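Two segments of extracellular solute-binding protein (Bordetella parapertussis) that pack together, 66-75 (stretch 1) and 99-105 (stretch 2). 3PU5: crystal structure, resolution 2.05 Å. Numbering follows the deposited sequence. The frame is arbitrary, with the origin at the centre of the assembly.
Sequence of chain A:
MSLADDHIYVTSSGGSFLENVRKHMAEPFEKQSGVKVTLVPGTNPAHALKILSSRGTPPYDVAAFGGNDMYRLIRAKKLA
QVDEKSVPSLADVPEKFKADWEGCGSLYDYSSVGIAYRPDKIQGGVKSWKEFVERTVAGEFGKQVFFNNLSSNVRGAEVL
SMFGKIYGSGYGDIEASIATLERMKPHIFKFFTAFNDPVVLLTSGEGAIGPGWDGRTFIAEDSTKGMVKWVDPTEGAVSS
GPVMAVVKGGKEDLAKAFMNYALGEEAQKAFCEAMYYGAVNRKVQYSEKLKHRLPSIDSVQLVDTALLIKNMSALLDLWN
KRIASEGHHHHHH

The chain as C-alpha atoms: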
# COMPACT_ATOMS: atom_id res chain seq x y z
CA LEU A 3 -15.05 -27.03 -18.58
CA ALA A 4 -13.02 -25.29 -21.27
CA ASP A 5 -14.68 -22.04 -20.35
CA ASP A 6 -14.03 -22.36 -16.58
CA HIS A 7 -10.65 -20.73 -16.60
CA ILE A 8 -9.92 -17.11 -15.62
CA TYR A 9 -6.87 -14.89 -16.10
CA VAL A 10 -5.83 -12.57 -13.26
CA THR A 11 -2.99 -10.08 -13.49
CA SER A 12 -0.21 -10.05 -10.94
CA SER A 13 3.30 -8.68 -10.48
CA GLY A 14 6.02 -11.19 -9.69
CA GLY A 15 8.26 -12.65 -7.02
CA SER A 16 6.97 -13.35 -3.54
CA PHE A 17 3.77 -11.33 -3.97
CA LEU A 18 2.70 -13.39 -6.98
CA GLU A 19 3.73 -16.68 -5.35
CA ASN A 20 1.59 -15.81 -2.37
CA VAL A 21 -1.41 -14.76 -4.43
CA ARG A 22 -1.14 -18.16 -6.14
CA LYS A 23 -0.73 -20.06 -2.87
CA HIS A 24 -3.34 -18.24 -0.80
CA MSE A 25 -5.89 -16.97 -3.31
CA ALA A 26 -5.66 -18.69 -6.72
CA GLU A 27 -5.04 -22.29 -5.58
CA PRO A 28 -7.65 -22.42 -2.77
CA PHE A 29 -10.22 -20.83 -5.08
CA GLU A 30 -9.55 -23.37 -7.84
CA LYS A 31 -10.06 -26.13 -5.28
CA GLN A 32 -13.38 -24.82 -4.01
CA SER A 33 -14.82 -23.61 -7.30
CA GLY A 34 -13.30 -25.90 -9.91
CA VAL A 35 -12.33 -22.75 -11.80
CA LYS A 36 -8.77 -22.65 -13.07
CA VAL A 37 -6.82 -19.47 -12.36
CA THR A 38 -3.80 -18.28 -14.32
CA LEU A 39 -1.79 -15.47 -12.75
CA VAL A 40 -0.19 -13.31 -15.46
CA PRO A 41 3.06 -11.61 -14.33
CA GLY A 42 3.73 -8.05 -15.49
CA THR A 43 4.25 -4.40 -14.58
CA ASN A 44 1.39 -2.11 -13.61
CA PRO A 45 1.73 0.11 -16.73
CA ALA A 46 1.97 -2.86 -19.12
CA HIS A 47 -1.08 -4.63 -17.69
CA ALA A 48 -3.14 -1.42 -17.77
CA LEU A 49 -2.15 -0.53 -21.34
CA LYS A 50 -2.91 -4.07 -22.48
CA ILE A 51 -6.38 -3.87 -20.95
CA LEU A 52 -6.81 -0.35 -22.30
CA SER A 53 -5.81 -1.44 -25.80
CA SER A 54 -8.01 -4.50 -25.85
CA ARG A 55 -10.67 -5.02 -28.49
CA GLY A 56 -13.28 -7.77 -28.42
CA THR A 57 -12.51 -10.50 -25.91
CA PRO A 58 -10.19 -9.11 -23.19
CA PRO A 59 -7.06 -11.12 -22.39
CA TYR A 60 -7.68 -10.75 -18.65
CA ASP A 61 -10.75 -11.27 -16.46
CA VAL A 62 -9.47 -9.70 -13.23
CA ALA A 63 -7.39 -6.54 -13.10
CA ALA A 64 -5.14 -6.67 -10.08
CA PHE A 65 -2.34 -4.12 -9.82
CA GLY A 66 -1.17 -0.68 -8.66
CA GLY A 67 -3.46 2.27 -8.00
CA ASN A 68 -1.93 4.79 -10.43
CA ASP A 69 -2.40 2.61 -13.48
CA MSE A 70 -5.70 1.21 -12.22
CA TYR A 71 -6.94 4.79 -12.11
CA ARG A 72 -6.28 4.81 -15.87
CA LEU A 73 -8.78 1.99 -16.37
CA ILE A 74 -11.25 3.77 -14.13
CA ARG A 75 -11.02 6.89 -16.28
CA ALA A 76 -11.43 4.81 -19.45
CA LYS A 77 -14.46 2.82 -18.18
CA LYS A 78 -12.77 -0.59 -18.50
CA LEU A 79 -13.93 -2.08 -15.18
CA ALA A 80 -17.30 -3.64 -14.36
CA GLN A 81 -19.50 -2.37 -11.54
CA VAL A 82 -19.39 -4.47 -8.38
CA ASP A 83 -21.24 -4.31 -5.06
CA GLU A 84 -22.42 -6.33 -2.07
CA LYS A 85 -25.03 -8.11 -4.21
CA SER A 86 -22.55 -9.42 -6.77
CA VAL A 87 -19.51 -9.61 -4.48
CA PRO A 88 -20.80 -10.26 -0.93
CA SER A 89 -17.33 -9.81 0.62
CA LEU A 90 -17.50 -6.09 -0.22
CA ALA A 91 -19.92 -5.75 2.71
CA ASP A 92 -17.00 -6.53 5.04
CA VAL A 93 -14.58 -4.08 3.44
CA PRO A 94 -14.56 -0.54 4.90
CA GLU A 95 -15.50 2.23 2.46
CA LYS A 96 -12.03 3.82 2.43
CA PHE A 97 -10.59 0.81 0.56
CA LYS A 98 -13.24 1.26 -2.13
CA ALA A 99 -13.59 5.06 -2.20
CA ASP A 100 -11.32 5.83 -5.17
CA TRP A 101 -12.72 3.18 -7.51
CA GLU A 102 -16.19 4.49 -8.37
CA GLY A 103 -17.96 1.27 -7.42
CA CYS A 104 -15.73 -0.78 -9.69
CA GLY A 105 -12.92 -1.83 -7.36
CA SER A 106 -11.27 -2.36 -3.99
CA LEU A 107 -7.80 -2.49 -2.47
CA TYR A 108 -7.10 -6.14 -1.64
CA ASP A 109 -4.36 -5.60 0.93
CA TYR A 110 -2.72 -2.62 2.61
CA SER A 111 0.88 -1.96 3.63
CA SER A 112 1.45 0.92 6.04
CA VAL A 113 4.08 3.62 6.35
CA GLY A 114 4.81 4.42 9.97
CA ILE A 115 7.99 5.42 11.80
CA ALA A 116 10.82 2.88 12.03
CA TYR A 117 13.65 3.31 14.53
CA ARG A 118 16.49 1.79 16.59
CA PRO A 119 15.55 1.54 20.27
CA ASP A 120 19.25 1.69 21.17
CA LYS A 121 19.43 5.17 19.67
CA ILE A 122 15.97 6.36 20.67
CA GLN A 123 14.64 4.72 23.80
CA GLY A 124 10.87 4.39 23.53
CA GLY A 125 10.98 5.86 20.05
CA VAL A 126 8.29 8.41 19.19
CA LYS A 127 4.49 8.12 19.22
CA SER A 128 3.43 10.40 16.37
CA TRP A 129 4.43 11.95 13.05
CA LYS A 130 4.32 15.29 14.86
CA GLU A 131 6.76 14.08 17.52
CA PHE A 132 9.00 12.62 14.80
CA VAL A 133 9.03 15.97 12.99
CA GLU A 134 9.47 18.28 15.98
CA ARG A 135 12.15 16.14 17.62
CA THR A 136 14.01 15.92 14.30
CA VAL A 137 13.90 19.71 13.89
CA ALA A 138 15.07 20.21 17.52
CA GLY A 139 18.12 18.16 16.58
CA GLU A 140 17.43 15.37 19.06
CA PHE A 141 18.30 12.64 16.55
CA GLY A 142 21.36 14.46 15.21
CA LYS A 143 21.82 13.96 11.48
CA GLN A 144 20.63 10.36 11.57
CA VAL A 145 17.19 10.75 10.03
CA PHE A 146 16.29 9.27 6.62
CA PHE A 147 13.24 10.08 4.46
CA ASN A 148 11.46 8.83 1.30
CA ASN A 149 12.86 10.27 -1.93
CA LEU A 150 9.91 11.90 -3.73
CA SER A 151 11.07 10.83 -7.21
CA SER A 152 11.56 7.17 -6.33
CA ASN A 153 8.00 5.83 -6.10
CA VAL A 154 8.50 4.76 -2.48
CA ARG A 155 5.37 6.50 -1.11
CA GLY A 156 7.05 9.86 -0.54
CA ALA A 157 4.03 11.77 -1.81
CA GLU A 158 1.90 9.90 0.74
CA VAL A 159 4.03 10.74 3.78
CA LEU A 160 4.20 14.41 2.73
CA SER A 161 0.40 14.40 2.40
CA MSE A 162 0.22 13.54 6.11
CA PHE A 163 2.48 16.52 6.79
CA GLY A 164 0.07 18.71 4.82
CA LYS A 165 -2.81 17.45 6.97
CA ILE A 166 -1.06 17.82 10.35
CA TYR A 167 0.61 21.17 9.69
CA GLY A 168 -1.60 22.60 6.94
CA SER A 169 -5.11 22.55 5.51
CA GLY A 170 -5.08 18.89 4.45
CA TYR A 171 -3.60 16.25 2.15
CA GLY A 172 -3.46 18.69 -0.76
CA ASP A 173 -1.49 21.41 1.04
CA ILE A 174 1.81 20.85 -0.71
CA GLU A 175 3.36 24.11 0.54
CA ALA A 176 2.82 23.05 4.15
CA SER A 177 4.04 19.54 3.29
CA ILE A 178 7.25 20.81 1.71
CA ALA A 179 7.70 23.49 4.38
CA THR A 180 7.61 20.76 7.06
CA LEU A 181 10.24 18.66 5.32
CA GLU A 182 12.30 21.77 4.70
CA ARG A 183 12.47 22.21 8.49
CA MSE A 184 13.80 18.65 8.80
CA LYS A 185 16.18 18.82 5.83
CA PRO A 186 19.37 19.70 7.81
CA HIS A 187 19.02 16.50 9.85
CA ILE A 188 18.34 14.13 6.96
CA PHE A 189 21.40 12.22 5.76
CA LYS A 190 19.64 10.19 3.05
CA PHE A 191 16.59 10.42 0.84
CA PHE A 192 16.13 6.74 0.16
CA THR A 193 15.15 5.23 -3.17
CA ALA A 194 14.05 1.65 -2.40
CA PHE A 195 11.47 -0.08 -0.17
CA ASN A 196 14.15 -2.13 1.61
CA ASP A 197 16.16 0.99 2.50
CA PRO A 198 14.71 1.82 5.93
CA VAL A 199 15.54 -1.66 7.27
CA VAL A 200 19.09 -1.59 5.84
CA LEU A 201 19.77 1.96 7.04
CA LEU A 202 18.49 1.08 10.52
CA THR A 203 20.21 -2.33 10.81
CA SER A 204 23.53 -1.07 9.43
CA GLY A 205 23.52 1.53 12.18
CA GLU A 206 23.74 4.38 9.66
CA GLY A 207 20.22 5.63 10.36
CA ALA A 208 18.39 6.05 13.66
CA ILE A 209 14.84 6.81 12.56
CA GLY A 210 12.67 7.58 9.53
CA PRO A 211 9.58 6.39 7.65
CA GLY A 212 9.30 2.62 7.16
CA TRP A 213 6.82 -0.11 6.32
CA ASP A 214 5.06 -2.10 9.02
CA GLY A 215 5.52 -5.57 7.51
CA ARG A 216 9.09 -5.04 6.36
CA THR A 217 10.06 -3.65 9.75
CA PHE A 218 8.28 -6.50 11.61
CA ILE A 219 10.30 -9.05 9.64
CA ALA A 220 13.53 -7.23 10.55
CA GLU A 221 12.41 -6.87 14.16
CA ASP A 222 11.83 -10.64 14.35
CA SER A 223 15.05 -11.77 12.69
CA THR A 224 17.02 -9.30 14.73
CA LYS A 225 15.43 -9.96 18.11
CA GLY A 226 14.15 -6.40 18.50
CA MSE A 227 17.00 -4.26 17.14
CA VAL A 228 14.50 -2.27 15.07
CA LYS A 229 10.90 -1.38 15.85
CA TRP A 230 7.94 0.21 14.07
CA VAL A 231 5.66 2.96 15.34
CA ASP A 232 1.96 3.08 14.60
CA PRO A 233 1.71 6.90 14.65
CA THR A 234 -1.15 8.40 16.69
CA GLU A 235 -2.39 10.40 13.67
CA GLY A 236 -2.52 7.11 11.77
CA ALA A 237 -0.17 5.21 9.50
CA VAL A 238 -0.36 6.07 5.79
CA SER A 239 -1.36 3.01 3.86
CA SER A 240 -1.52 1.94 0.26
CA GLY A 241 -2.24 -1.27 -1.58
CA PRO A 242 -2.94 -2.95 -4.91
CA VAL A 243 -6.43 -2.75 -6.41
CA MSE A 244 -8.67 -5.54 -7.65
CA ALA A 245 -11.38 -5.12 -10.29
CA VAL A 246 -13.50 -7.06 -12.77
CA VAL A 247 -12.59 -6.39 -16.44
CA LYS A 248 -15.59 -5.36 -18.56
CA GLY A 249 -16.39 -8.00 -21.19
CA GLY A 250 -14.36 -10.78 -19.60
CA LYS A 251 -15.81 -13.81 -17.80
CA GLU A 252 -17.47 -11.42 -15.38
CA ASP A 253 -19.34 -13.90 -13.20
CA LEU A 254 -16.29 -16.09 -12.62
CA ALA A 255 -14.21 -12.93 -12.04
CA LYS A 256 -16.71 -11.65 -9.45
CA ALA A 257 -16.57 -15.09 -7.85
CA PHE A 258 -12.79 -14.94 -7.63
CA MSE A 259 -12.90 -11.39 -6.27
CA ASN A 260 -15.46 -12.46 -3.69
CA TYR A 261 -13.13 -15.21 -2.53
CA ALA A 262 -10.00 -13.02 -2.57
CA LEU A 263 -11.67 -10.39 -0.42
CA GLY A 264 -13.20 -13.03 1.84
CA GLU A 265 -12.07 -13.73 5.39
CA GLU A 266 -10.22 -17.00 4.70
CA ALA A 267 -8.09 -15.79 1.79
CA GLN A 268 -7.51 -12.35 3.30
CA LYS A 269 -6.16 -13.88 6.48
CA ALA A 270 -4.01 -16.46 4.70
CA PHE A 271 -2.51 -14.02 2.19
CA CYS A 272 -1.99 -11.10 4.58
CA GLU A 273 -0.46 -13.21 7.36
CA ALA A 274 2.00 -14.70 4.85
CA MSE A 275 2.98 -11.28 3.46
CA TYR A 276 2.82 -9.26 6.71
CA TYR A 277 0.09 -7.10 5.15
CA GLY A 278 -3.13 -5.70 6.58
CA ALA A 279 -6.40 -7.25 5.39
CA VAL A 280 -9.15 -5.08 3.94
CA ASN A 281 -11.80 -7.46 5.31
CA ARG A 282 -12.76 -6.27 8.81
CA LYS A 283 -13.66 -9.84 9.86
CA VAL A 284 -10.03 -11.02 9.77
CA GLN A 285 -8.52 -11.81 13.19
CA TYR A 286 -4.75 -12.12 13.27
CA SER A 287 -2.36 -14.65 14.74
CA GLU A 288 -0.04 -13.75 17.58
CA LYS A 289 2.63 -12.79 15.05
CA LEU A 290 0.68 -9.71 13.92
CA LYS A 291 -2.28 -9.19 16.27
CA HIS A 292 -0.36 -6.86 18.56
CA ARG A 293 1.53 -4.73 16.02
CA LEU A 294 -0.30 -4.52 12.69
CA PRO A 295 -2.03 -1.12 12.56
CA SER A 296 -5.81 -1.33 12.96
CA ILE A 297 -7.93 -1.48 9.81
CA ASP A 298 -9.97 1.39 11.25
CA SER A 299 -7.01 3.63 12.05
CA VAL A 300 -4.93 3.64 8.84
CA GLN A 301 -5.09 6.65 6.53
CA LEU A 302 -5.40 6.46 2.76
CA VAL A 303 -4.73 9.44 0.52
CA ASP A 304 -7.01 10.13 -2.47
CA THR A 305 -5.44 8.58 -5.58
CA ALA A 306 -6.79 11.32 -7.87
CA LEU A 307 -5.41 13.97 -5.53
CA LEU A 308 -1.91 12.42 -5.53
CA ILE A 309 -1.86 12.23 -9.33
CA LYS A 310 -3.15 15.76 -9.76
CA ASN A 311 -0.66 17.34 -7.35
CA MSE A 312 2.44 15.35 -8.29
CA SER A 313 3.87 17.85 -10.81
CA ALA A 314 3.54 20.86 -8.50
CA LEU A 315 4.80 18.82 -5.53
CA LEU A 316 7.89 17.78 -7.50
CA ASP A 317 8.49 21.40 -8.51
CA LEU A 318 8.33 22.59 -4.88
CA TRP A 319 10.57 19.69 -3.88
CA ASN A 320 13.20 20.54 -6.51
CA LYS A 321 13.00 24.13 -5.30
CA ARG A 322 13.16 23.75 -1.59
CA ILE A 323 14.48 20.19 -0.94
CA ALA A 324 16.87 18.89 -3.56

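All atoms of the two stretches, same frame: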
# COMPACT_ATOMS: atom_id res chain seq x y z
N GLY A 66 -1.32 -1.96 -9.32
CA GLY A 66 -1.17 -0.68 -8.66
C GLY A 66 -2.23 0.37 -8.93
O GLY A 66 -2.84 0.41 -10.00
N GLY A 67 -2.42 1.26 -7.96
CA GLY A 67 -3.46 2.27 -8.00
C GLY A 67 -3.35 3.29 -9.12
O GLY A 67 -4.36 3.62 -9.75
N ASN A 68 -2.14 3.80 -9.36
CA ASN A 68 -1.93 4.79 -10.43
C ASN A 68 -2.45 4.33 -11.78
O ASN A 68 -3.23 5.02 -12.46
CB ASN A 68 -0.45 5.11 -10.57
CG ASN A 68 0.07 5.91 -9.41
OD1 ASN A 68 -0.57 6.86 -8.96
ND2 ASN A 68 1.26 5.54 -8.92
N ASP A 69 -2.01 3.15 -12.19
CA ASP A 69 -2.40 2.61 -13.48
C ASP A 69 -3.84 2.12 -13.48
O ASP A 69 -4.53 2.25 -14.49
CB ASP A 69 -1.42 1.52 -13.91
CG ASP A 69 -0.07 2.08 -14.24
OD1 ASP A 69 0.03 2.77 -15.28
OD2 ASP A 69 0.87 1.87 -13.45
N MSE A 70 -4.29 1.60 -12.34
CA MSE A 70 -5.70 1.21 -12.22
C MSE A 70 -6.60 2.42 -12.42
O MSE A 70 -7.69 2.31 -12.99
CB MSE A 70 -6.01 0.55 -10.88
CG MSE A 70 -7.42 -0.04 -10.81
SE MSE A 70 -7.61 -1.59 -12.01
CE MSE A 70 -6.35 -2.80 -11.11
N TYR A 71 -6.15 3.57 -11.94
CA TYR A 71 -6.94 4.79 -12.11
C TYR A 71 -7.10 5.10 -13.60
O TYR A 71 -8.07 5.72 -14.00
CB TYR A 71 -6.31 5.97 -11.37
CG TYR A 71 -7.33 7.02 -10.98
CD1 TYR A 71 -7.45 8.21 -11.71
CD2 TYR A 71 -8.17 6.83 -9.90
CE1 TYR A 71 -8.39 9.17 -11.36
CE2 TYR A 71 -9.11 7.79 -9.54
CZ TYR A 71 -9.21 8.96 -10.28
OH TYR A 71 -10.15 9.91 -9.93
N ARG A 72 -6.16 4.64 -14.42
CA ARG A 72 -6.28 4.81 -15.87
C ARG A 72 -7.51 4.07 -16.40
O ARG A 72 -8.27 4.59 -17.23
CB ARG A 72 -5.02 4.31 -16.59
CG ARG A 72 -3.76 5.08 -16.27
CD ARG A 72 -2.51 4.31 -16.72
NE ARG A 72 -2.42 4.21 -18.17
CZ ARG A 72 -1.48 3.51 -18.81
NH1 ARG A 72 -0.56 2.85 -18.12
NH2 ARG A 72 -1.46 3.48 -20.14
N LEU A 73 -7.69 2.84 -15.92
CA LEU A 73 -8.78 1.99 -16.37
C LEU A 73 -10.11 2.49 -15.84
O LEU A 73 -11.14 2.31 -16.48
CB LEU A 73 -8.55 0.56 -15.88
CG LEU A 73 -7.39 -0.12 -16.58
CD1 LEU A 73 -7.50 -1.62 -16.37
CD2 LEU A 73 -7.46 0.22 -18.05
N ILE A 74 -10.07 3.11 -14.67
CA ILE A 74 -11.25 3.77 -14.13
C ILE A 74 -11.70 4.90 -15.04
O ILE A 74 -12.87 5.00 -15.39
CB ILE A 74 -10.97 4.37 -12.75
CG1 ILE A 74 -10.99 3.26 -11.70
CG2 ILE A 74 -12.03 5.41 -12.39
CD1 ILE A 74 -12.36 2.67 -11.52
N ARG A 75 -10.75 5.74 -15.42
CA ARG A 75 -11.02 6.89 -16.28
C ARG A 75 -11.50 6.47 -17.67
O ARG A 75 -12.25 7.21 -18.32
CB ARG A 75 -9.77 7.77 -16.39
CG ARG A 75 -9.34 8.40 -15.08
CD ARG A 75 -10.44 9.28 -14.52
NE ARG A 75 -10.79 10.36 -15.45
CZ ARG A 75 -11.61 11.37 -15.16
NH1 ARG A 75 -12.17 11.44 -13.95
NH2 ARG A 75 -11.86 12.30 -16.07
N ALA A 99 -13.19 3.68 -1.88
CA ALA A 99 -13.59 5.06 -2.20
C ALA A 99 -13.08 5.60 -3.54
O ALA A 99 -13.80 6.34 -4.21
CB ALA A 99 -13.21 6.01 -1.07
N ASP A 100 -11.86 5.26 -3.94
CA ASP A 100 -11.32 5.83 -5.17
C ASP A 100 -11.89 5.19 -6.45
O ASP A 100 -11.73 5.74 -7.54
CB ASP A 100 -9.78 5.72 -5.18
CG ASP A 100 -9.12 6.70 -4.21
OD1 ASP A 100 -9.77 7.67 -3.78
OD2 ASP A 100 -7.93 6.49 -3.89
N TRP A 101 -12.54 4.05 -6.34
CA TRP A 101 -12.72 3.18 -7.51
C TRP A 101 -14.11 3.22 -8.16
O TRP A 101 -14.44 2.39 -9.01
CB TRP A 101 -12.23 1.76 -7.17
CG TRP A 101 -10.97 1.87 -6.38
CD1 TRP A 101 -10.81 1.60 -5.05
CD2 TRP A 101 -9.71 2.37 -6.84
NE1 TRP A 101 -9.52 1.88 -4.66
CE2 TRP A 101 -8.82 2.35 -5.74
CE3 TRP A 101 -9.24 2.82 -8.08
CZ2 TRP A 101 -7.50 2.76 -5.85
CZ3 TRP A 101 -7.92 3.22 -8.18
CH2 TRP A 101 -7.06 3.19 -7.07
N GLU A 102 -14.90 4.20 -7.76
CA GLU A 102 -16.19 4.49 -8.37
C GLU A 102 -17.08 3.26 -8.52
O GLU A 102 -17.71 3.06 -9.56
CB GLU A 102 -15.99 5.23 -9.71
CG GLU A 102 -15.38 6.62 -9.50
CD GLU A 102 -15.10 7.38 -10.78
OE1 GLU A 102 -15.79 7.14 -11.80
OE2 GLU A 102 -14.17 8.22 -10.77
N GLY A 103 -17.11 2.44 -7.47
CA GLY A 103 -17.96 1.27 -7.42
C GLY A 103 -17.51 0.14 -8.32
O GLY A 103 -18.27 -0.79 -8.60
N CYS A 104 -16.26 0.21 -8.77
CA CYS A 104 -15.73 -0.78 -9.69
C CYS A 104 -14.44 -1.42 -9.18
O CYS A 104 -13.70 -2.01 -9.97
CB CYS A 104 -15.46 -0.17 -11.07
SG CYS A 104 -16.90 0.55 -11.89
N GLY A 105 -14.17 -1.30 -7.88
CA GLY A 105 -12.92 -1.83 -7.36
C GLY A 105 -12.71 -1.75 -5.86
O GLY A 105 -13.46 -1.09 -5.13

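The contact between residues 66-75 and 99-105 rests on Trp101 and Ile74, which lose 94 and 85 Å² respectively to the opposing stretch out of 340 Å² buried in total. Trp101 CA and Ile74 CA, 6.8 Å apart, also mark the backbone register of the two segments. No hydrogen bond crosses between the stretches, so the evidence for packing lies in apolar distances and in the placement of side chains.

Trp101 has a CA-to-CB bond that points sideways to the helix, yet chi1 of -41° and chi2 of 109° bring the end of its indole nearer to that helix. The six-membered part of the ring then meets four residues along one side of the helix, Gly67, Met70, Tyr71 and Ile74, spaced i, i+3, i+4 and i+7. At the edge of the indole, near its plane, lie Gly67 O, 3.8 Å from Trp101 CH2, and Ile74 CG1, 4.0 Å from Trp101 CE3. Met70 CG and Tyr71 CD2 approach obliquely, at 4.2 and 4.0 Å from Trp101 CZ3. The CA-to-CB bond of Met70, a selenomethionine, points toward the other stretch, but the end of the side chain leads away, which fits the small area, 14 Å², that the other stretch covers. Gly67 O touches the indole edge while accepting the helix hydrogen bond from Tyr71 N at 2.8 Å.

The Ile74 CA-to-CB bond points toward the second stretch, with chi1 and chi2 both m. Ile74 CD1 lies 3.3 Å from Trp101 O, the shortest approach in the contact, and 4.2 Å from Cys104 CB. These two partners are the ends of a type I' turn, closed by the hydrogen bond from Cys104 N to Trp101 O at 2.8 Å; the methyl therefore sits against the mouth of the turn. The turn's central residues, Glu102 and Gly103, have positive phi (50° and 72°), as type I' geometry requires. The Glu102 CA-to-CB bond also points toward the helix, and Glu102 OE2 lies 3.9 Å from Ile74 CG2.

Tyr71 and Glu102 each contribute 42 Å². The Tyr71 CA-to-CB bond points sideways to the second stretch, but the end of the side chain comes nearer, with chi1 at -154° (t). Asp100 O is oblique to the tyrosine ring, 3.9 Å from Tyr71 CE2. With Trp101 CZ3 near the plane of the Tyr71 ring, at its edge, and Tyr71 CD2 oblique to the indole, the two aromatics are not stacked face to face.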